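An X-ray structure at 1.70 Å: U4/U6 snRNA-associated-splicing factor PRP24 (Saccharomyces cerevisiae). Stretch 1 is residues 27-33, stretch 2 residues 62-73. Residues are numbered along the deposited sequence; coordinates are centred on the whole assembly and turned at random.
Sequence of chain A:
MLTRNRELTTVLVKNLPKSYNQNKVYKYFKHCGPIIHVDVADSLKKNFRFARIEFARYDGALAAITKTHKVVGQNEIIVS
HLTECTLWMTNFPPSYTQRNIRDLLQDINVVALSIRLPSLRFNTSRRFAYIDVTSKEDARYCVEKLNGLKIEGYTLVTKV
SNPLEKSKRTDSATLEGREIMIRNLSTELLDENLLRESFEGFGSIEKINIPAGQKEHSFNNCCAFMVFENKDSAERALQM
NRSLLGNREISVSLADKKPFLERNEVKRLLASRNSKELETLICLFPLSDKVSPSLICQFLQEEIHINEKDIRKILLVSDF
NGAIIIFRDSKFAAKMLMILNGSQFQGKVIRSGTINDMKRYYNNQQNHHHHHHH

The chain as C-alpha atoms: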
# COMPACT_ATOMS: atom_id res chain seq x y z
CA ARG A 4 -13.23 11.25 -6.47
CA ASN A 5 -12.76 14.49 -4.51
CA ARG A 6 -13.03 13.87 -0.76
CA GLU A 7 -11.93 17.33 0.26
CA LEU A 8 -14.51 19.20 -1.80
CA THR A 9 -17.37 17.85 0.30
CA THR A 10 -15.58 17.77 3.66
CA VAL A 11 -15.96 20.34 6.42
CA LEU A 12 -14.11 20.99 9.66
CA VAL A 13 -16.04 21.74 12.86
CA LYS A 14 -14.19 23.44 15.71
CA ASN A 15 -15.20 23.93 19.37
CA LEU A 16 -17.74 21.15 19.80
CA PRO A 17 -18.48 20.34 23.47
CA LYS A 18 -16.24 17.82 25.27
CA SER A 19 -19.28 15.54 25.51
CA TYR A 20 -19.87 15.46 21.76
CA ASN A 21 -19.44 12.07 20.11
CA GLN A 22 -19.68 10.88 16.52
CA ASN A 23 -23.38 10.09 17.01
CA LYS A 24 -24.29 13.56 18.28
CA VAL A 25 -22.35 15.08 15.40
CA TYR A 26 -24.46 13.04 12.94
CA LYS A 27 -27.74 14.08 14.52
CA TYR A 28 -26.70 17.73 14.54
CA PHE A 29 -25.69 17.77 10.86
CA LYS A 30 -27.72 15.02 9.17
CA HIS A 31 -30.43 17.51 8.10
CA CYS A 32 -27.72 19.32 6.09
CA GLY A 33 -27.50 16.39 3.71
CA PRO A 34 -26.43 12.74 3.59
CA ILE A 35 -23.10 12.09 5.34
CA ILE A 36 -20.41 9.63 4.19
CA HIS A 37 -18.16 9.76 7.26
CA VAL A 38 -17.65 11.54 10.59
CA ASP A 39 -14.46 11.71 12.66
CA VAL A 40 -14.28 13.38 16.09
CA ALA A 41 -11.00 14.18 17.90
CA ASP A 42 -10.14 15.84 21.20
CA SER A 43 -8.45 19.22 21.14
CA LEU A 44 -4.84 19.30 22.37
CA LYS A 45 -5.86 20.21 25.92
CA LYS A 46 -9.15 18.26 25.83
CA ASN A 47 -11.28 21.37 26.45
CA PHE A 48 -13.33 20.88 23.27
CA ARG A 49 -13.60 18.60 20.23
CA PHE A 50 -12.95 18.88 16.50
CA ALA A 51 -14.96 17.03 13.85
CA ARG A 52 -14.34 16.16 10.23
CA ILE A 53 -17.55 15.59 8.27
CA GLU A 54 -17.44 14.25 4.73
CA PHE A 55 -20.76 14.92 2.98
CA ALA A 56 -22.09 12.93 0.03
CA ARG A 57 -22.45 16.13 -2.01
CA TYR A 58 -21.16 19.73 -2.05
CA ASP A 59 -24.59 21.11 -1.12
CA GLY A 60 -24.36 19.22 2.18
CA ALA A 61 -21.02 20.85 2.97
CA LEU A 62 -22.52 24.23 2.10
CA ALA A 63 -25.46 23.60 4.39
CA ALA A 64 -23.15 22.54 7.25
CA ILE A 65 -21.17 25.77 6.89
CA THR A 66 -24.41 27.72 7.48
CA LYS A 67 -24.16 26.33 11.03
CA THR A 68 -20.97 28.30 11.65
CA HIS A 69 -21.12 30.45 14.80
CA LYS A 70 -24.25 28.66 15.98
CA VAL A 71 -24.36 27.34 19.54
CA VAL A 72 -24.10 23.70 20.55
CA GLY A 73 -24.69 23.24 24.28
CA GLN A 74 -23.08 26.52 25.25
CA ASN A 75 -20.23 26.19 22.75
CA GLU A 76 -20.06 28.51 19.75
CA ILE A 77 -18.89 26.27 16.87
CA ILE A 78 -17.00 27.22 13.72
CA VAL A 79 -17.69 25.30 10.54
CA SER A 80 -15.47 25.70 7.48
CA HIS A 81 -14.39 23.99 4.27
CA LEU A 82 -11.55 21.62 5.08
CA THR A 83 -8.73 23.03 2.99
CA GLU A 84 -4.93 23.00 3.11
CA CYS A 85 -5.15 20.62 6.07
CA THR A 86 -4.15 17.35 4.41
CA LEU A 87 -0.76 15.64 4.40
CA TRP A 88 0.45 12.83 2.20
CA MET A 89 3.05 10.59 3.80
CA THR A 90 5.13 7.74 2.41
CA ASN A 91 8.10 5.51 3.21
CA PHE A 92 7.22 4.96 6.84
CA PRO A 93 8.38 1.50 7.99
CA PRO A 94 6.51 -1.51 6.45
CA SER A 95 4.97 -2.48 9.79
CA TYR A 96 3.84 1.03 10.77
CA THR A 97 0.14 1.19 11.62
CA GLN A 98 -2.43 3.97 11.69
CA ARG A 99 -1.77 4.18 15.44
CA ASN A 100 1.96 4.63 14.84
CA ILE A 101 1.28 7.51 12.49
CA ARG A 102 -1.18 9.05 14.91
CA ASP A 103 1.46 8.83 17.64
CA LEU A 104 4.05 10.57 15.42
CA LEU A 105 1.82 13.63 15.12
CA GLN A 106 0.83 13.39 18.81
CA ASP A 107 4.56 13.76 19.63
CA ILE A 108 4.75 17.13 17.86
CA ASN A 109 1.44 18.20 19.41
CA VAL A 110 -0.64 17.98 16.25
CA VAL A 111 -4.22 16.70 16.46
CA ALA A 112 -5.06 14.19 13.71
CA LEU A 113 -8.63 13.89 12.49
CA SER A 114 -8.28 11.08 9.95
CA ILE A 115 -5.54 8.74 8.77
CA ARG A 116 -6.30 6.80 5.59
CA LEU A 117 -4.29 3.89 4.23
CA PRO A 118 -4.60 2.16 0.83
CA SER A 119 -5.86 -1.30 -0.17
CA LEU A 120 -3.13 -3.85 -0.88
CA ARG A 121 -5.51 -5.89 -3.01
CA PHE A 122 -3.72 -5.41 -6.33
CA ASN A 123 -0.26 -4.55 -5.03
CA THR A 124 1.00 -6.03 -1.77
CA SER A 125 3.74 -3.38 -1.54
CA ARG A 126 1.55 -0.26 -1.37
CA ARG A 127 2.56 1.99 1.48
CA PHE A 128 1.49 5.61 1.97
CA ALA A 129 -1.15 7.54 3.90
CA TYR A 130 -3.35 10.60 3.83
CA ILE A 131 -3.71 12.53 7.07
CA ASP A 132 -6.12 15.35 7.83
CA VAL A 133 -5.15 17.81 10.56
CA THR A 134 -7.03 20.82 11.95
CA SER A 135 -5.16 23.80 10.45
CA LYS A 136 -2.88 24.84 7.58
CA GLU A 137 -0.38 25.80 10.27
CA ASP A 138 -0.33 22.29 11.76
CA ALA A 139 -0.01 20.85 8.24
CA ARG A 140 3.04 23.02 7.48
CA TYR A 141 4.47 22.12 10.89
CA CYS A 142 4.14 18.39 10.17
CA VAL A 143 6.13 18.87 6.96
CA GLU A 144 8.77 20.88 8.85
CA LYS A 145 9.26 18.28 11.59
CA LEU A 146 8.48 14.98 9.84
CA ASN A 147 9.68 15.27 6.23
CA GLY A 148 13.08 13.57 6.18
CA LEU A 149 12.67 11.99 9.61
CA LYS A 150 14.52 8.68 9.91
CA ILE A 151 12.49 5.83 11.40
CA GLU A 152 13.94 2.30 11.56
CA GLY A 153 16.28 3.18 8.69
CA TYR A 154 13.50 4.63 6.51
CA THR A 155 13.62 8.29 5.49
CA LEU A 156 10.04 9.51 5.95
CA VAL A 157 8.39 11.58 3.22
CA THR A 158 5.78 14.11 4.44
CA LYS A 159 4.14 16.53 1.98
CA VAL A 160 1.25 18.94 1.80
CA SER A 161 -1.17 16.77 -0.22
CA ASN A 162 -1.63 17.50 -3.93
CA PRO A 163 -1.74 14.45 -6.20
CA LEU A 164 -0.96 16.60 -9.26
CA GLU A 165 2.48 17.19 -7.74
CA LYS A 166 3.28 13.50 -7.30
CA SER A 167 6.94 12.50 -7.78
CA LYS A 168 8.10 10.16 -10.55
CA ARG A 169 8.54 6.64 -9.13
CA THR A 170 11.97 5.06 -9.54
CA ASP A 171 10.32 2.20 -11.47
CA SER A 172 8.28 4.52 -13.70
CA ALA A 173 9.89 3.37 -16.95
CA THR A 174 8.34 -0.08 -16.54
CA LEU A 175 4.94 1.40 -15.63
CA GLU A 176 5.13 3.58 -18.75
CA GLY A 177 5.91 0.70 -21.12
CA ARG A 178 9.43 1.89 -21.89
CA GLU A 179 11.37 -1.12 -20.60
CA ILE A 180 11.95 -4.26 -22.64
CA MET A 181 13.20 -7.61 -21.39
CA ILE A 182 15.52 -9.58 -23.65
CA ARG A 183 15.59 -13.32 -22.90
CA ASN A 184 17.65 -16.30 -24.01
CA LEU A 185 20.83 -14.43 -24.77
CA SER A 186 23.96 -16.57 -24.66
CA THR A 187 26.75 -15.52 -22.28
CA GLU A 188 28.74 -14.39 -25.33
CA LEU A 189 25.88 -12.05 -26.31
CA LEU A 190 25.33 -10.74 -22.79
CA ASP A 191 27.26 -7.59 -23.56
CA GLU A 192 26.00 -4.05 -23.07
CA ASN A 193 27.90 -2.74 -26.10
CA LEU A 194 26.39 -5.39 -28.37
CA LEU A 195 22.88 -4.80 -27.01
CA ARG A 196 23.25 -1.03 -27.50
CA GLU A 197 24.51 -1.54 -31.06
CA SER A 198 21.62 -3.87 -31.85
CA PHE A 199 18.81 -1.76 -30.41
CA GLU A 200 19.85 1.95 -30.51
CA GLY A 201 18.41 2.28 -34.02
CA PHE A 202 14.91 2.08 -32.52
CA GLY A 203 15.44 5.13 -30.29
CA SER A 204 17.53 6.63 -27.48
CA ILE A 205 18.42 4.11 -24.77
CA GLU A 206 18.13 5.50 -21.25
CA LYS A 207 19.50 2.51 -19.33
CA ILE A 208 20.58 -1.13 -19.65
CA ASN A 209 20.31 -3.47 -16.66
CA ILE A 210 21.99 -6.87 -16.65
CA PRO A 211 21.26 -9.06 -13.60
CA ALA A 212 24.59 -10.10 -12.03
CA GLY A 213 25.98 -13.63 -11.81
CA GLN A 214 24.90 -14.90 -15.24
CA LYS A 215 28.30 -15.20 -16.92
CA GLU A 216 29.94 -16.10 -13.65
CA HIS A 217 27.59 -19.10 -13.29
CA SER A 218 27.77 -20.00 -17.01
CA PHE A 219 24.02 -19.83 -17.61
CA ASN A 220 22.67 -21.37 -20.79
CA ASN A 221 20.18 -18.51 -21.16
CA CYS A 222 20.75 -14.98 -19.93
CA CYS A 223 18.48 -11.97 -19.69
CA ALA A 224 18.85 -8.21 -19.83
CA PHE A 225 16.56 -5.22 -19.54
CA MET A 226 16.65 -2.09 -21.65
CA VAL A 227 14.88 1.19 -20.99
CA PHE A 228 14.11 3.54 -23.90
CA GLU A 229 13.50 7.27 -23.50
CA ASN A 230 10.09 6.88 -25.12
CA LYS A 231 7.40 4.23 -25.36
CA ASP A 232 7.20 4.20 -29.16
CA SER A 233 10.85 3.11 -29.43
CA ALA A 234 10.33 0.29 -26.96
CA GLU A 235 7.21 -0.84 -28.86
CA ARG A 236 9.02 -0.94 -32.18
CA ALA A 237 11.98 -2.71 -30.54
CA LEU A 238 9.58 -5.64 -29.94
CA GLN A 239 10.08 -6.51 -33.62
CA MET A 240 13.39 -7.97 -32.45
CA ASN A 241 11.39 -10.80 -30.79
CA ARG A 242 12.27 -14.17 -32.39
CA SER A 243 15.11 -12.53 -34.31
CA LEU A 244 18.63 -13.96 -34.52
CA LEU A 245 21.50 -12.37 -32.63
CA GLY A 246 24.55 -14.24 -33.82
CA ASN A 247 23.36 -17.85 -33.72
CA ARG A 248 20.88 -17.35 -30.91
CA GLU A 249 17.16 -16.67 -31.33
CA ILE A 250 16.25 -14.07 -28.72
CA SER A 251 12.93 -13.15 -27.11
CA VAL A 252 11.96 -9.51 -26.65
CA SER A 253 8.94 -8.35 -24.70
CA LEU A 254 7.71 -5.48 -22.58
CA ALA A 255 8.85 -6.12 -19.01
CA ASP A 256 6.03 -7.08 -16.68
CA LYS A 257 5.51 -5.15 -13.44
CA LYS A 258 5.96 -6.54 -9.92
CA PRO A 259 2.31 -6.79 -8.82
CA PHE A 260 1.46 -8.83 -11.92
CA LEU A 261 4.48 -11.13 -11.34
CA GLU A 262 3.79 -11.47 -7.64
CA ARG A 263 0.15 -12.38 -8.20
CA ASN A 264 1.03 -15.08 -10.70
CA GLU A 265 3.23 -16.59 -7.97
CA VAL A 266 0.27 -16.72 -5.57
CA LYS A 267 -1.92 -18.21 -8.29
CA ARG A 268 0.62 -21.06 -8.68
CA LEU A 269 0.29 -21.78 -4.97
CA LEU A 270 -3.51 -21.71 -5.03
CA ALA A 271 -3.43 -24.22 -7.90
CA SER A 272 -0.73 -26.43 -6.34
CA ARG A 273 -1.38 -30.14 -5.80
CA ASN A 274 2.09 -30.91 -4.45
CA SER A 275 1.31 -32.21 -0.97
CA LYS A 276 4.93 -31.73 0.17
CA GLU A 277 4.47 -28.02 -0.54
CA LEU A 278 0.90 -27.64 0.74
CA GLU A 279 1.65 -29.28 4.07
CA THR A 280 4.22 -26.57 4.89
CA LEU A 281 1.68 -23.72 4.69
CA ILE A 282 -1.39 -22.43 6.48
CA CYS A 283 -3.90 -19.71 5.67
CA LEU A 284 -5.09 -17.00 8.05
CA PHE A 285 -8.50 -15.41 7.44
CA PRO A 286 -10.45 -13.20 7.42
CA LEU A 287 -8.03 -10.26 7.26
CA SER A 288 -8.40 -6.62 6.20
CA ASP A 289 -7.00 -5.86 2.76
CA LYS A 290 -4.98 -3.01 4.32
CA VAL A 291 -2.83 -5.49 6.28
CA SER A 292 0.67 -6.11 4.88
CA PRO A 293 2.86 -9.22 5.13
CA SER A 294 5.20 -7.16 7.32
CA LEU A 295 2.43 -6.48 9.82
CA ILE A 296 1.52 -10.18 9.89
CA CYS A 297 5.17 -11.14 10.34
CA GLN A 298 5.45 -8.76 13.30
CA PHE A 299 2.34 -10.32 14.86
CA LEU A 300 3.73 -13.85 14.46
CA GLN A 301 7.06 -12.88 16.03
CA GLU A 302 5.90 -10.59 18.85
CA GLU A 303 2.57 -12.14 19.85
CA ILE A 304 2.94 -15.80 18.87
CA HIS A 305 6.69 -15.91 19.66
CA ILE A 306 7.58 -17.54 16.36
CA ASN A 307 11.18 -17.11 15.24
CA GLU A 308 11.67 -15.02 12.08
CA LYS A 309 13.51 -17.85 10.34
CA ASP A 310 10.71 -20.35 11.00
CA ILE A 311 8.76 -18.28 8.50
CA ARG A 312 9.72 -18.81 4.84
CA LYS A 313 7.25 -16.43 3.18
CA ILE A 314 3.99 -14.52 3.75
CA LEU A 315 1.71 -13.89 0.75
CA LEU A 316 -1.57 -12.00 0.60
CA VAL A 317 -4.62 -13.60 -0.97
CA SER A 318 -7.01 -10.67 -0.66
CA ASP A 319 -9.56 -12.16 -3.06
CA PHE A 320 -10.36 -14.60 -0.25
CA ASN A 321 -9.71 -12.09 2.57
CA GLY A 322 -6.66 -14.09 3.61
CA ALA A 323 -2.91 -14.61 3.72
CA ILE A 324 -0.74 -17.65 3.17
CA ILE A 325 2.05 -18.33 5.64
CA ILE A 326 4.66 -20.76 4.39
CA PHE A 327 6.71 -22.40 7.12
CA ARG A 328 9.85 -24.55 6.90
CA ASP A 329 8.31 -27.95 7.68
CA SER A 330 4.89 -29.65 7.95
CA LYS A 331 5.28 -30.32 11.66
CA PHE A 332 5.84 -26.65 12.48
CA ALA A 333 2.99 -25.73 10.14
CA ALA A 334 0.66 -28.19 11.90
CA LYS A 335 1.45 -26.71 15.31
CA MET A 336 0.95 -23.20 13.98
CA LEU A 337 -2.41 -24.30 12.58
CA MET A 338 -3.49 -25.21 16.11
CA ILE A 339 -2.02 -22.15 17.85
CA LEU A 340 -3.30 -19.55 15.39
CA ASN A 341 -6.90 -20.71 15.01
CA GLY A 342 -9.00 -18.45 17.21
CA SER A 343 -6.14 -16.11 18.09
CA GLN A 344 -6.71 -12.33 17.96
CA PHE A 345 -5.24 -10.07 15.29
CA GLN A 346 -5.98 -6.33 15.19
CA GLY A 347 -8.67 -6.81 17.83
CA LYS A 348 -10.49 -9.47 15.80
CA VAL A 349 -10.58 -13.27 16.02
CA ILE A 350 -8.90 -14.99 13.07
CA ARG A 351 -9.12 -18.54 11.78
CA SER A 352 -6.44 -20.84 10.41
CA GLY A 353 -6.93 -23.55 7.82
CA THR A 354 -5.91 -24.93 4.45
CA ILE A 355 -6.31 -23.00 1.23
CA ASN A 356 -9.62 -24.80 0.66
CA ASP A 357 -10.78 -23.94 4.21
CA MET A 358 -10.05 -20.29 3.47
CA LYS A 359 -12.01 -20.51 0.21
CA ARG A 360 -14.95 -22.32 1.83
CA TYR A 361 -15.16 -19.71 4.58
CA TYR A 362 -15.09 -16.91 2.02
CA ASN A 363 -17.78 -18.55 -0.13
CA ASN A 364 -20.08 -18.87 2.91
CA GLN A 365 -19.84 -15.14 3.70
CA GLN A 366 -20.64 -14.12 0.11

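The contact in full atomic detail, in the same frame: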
# COMPACT_ATOMS: atom_id res chain seq x y z
N LYS A 27 -26.42 13.53 14.26
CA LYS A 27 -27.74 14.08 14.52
C LYS A 27 -27.80 15.59 14.32
O LYS A 27 -28.79 16.11 13.81
CB LYS A 27 -28.21 13.72 15.94
CG LYS A 27 -28.78 12.31 16.05
CD LYS A 27 -29.26 12.00 17.47
CE LYS A 27 -30.01 10.67 17.53
NZ LYS A 27 -29.13 9.52 17.16
N TYR A 28 -26.73 16.28 14.70
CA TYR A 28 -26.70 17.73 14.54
C TYR A 28 -26.66 18.14 13.06
O TYR A 28 -27.28 19.13 12.67
CB TYR A 28 -25.52 18.37 15.29
CG TYR A 28 -25.58 19.88 15.28
CD1 TYR A 28 -26.32 20.58 16.22
CD2 TYR A 28 -24.90 20.62 14.31
CE1 TYR A 28 -26.38 21.96 16.22
CE2 TYR A 28 -24.96 22.01 14.29
CZ TYR A 28 -25.70 22.67 15.25
OH TYR A 28 -25.77 24.04 15.24
N PHE A 29 -25.94 17.37 12.25
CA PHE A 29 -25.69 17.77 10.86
C PHE A 29 -26.45 16.96 9.80
O PHE A 29 -26.39 17.30 8.62
CB PHE A 29 -24.19 17.69 10.54
CG PHE A 29 -23.37 18.80 11.16
CD1 PHE A 29 -23.28 20.04 10.54
CD2 PHE A 29 -22.68 18.59 12.34
CE1 PHE A 29 -22.52 21.05 11.11
CE2 PHE A 29 -21.92 19.60 12.90
CZ PHE A 29 -21.84 20.82 12.28
N LYS A 30 -27.15 15.90 10.19
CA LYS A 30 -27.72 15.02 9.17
C LYS A 30 -28.85 15.66 8.36
O LYS A 30 -29.15 15.20 7.25
CB LYS A 30 -28.08 13.63 9.71
CG LYS A 30 -29.26 13.54 10.67
CD LYS A 30 -29.35 12.10 11.20
CE LYS A 30 -30.75 11.72 11.67
NZ LYS A 30 -31.11 12.35 12.96
N HIS A 31 -29.46 16.73 8.88
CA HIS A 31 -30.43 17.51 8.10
C HIS A 31 -29.75 18.33 7.00
O HIS A 31 -30.42 18.76 6.05
CB HIS A 31 -31.26 18.43 9.00
CG HIS A 31 -32.29 17.73 9.84
ND1 HIS A 31 -32.26 16.37 10.07
CD2 HIS A 31 -33.37 18.20 10.50
CE1 HIS A 31 -33.28 16.04 10.84
NE2 HIS A 31 -33.97 17.13 11.11
N CYS A 32 -28.44 18.55 7.11
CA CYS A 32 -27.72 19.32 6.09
C CYS A 32 -27.62 18.56 4.79
O CYS A 32 -27.47 19.15 3.72
CB CYS A 32 -26.31 19.66 6.56
SG CYS A 32 -26.25 20.80 7.93
N GLY A 33 -27.70 17.23 4.87
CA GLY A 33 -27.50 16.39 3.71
C GLY A 33 -26.88 15.08 4.13
O GLY A 33 -26.33 14.97 5.23
N LEU A 62 -22.03 22.85 2.05
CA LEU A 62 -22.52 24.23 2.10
C LEU A 62 -23.51 24.43 3.23
O LEU A 62 -23.43 25.40 3.99
CB LEU A 62 -23.18 24.62 0.77
CG LEU A 62 -22.21 24.79 -0.40
CD1 LEU A 62 -22.98 25.16 -1.67
CD2 LEU A 62 -21.15 25.83 -0.07
N ALA A 63 -24.45 23.50 3.35
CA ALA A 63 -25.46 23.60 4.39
C ALA A 63 -24.84 23.52 5.79
O ALA A 63 -25.26 24.23 6.70
CB ALA A 63 -26.50 22.51 4.21
N ALA A 64 -23.83 22.66 5.95
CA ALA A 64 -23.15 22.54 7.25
C ALA A 64 -22.48 23.85 7.65
O ALA A 64 -22.51 24.25 8.81
CB ALA A 64 -22.13 21.41 7.21
N ILE A 65 -21.90 24.52 6.67
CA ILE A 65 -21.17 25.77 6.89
C ILE A 65 -22.14 26.89 7.32
O ILE A 65 -21.73 27.84 8.01
CB ILE A 65 -20.34 26.15 5.64
CG1 ILE A 65 -19.18 25.16 5.51
CG2 ILE A 65 -19.77 27.55 5.74
CD1 ILE A 65 -18.46 25.24 4.18
N THR A 66 -23.42 26.76 6.97
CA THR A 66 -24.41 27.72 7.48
C THR A 66 -24.59 27.60 9.00
O THR A 66 -25.17 28.50 9.64
CB THR A 66 -25.81 27.62 6.79
OG1 THR A 66 -26.48 26.43 7.21
CG2 THR A 66 -25.68 27.67 5.28
N LYS A 67 -24.11 26.50 9.57
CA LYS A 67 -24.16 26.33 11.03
C LYS A 67 -23.00 27.02 11.74
O LYS A 67 -22.90 26.94 12.96
CB LYS A 67 -24.15 24.86 11.43
CG LYS A 67 -25.20 24.00 10.76
CD LYS A 67 -26.59 24.36 11.25
CE LYS A 67 -27.60 23.31 10.83
NZ LYS A 67 -28.94 23.64 11.39
N THR A 68 -22.11 27.67 11.00
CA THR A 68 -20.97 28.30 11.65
C THR A 68 -21.44 29.41 12.58
O THR A 68 -22.38 30.14 12.26
CB THR A 68 -19.94 28.82 10.66
OG1 THR A 68 -18.72 29.12 11.34
CG2 THR A 68 -20.45 30.07 9.91
N HIS A 69 -20.80 29.48 13.74
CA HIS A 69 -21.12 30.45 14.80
C HIS A 69 -22.48 30.23 15.46
O HIS A 69 -22.95 31.10 16.20
CB HIS A 69 -20.90 31.89 14.32
CG HIS A 69 -19.46 32.21 14.08
ND1 HIS A 69 -18.54 32.32 15.10
CD2 HIS A 69 -18.76 32.40 12.93
CE1 HIS A 69 -17.35 32.59 14.60
NE2 HIS A 69 -17.46 32.64 13.28
N LYS A 70 -23.09 29.08 15.20
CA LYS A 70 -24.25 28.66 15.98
C LYS A 70 -23.77 28.05 17.30
O LYS A 70 -22.57 27.84 17.50
CB LYS A 70 -25.13 27.65 15.23
CG LYS A 70 -25.74 28.17 13.94
CD LYS A 70 -26.42 29.52 14.13
CE LYS A 70 -26.89 30.08 12.79
NZ LYS A 70 -27.21 31.54 12.87
N VAL A 71 -24.72 27.79 18.20
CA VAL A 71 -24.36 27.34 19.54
C VAL A 71 -24.80 25.91 19.76
O VAL A 71 -25.95 25.55 19.49
CB VAL A 71 -24.98 28.27 20.60
CG1 VAL A 71 -24.73 27.73 22.01
CG2 VAL A 71 -24.41 29.68 20.44
N VAL A 72 -23.86 25.10 20.23
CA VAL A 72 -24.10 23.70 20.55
C VAL A 72 -23.79 23.54 22.04
O VAL A 72 -22.65 23.75 22.47
CB VAL A 72 -23.19 22.80 19.71
CG1 VAL A 72 -23.42 21.34 20.06
CG2 VAL A 72 -23.44 23.04 18.23
N GLY A 73 -24.81 23.19 22.82
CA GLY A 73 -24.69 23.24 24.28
C GLY A 73 -24.57 24.71 24.65
O GLY A 73 -25.53 25.48 24.49
O HOH W 1 -27.28 25.12 16.98

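The apolar centre of this contact is built from small side chains, and their size lets the two backbones come close. Residues 27-29 of stretch 1 and 62-65 of stretch 2 are helical, and just beyond the first of these segments Cys32 approaches Ala63, their CA atoms only 5.1 Å apart. Both CA-to-CB bonds point toward the opposing stretch, and Cys32 CB meets Ala63 CB at 3.7 Å, while the carbonyl Cys32 O lies 3.5 Å from Ala63 CB. The sulfur, turned into the m rotamer, reaches the neighbouring residue: Cys32 SG sits 3.6 Å from Ala64 CA and 4.2 Å from Ala64 CB, an apolar contact that suits the polarizable sulfur. The CA-to-CB bond of buried Phe29 points sideways, but the end of its side chain comes nearer, placing Phe29 CD1 3.8 Å from Ala64 CB.

Lys67 links this centre to the outer part of the contact. Its aliphatic portion does the packing: Lys67 CG lies 4.0 Å from Phe29 CE1 and 4.1 Å from Tyr28 CE2, and Lys67 CE is 4.1 Å from Cys32 SG. A long methylene chain suits a partly exposed position, its methylenes packing against both rings while the ammonium group reaches past them.

Farther out the backbones diverge, with the CA atoms of Tyr28 and Val72 8.9 Å apart, and a large ring fills the wider gap. Val72, on a short strand, sets CG2 over one face of Tyr28, 4.1 Å from the ring centroid, in a CH-pi contact.

No direct hydrogen bond joins the stretches. At the polar edge, Tyr28 OH packs 3.7 Å from Lys70 CB and hydrogen-bonds at 2.5 Å to a water, whose oxygen donates to Val71 O at 2.9 Å; the phenol thus combines an apolar ring with a bridged polar tip. Within stretch 2, turns from Ile65 to Thr68 and from Lys67 to Lys70 carry the chain from helix to strand.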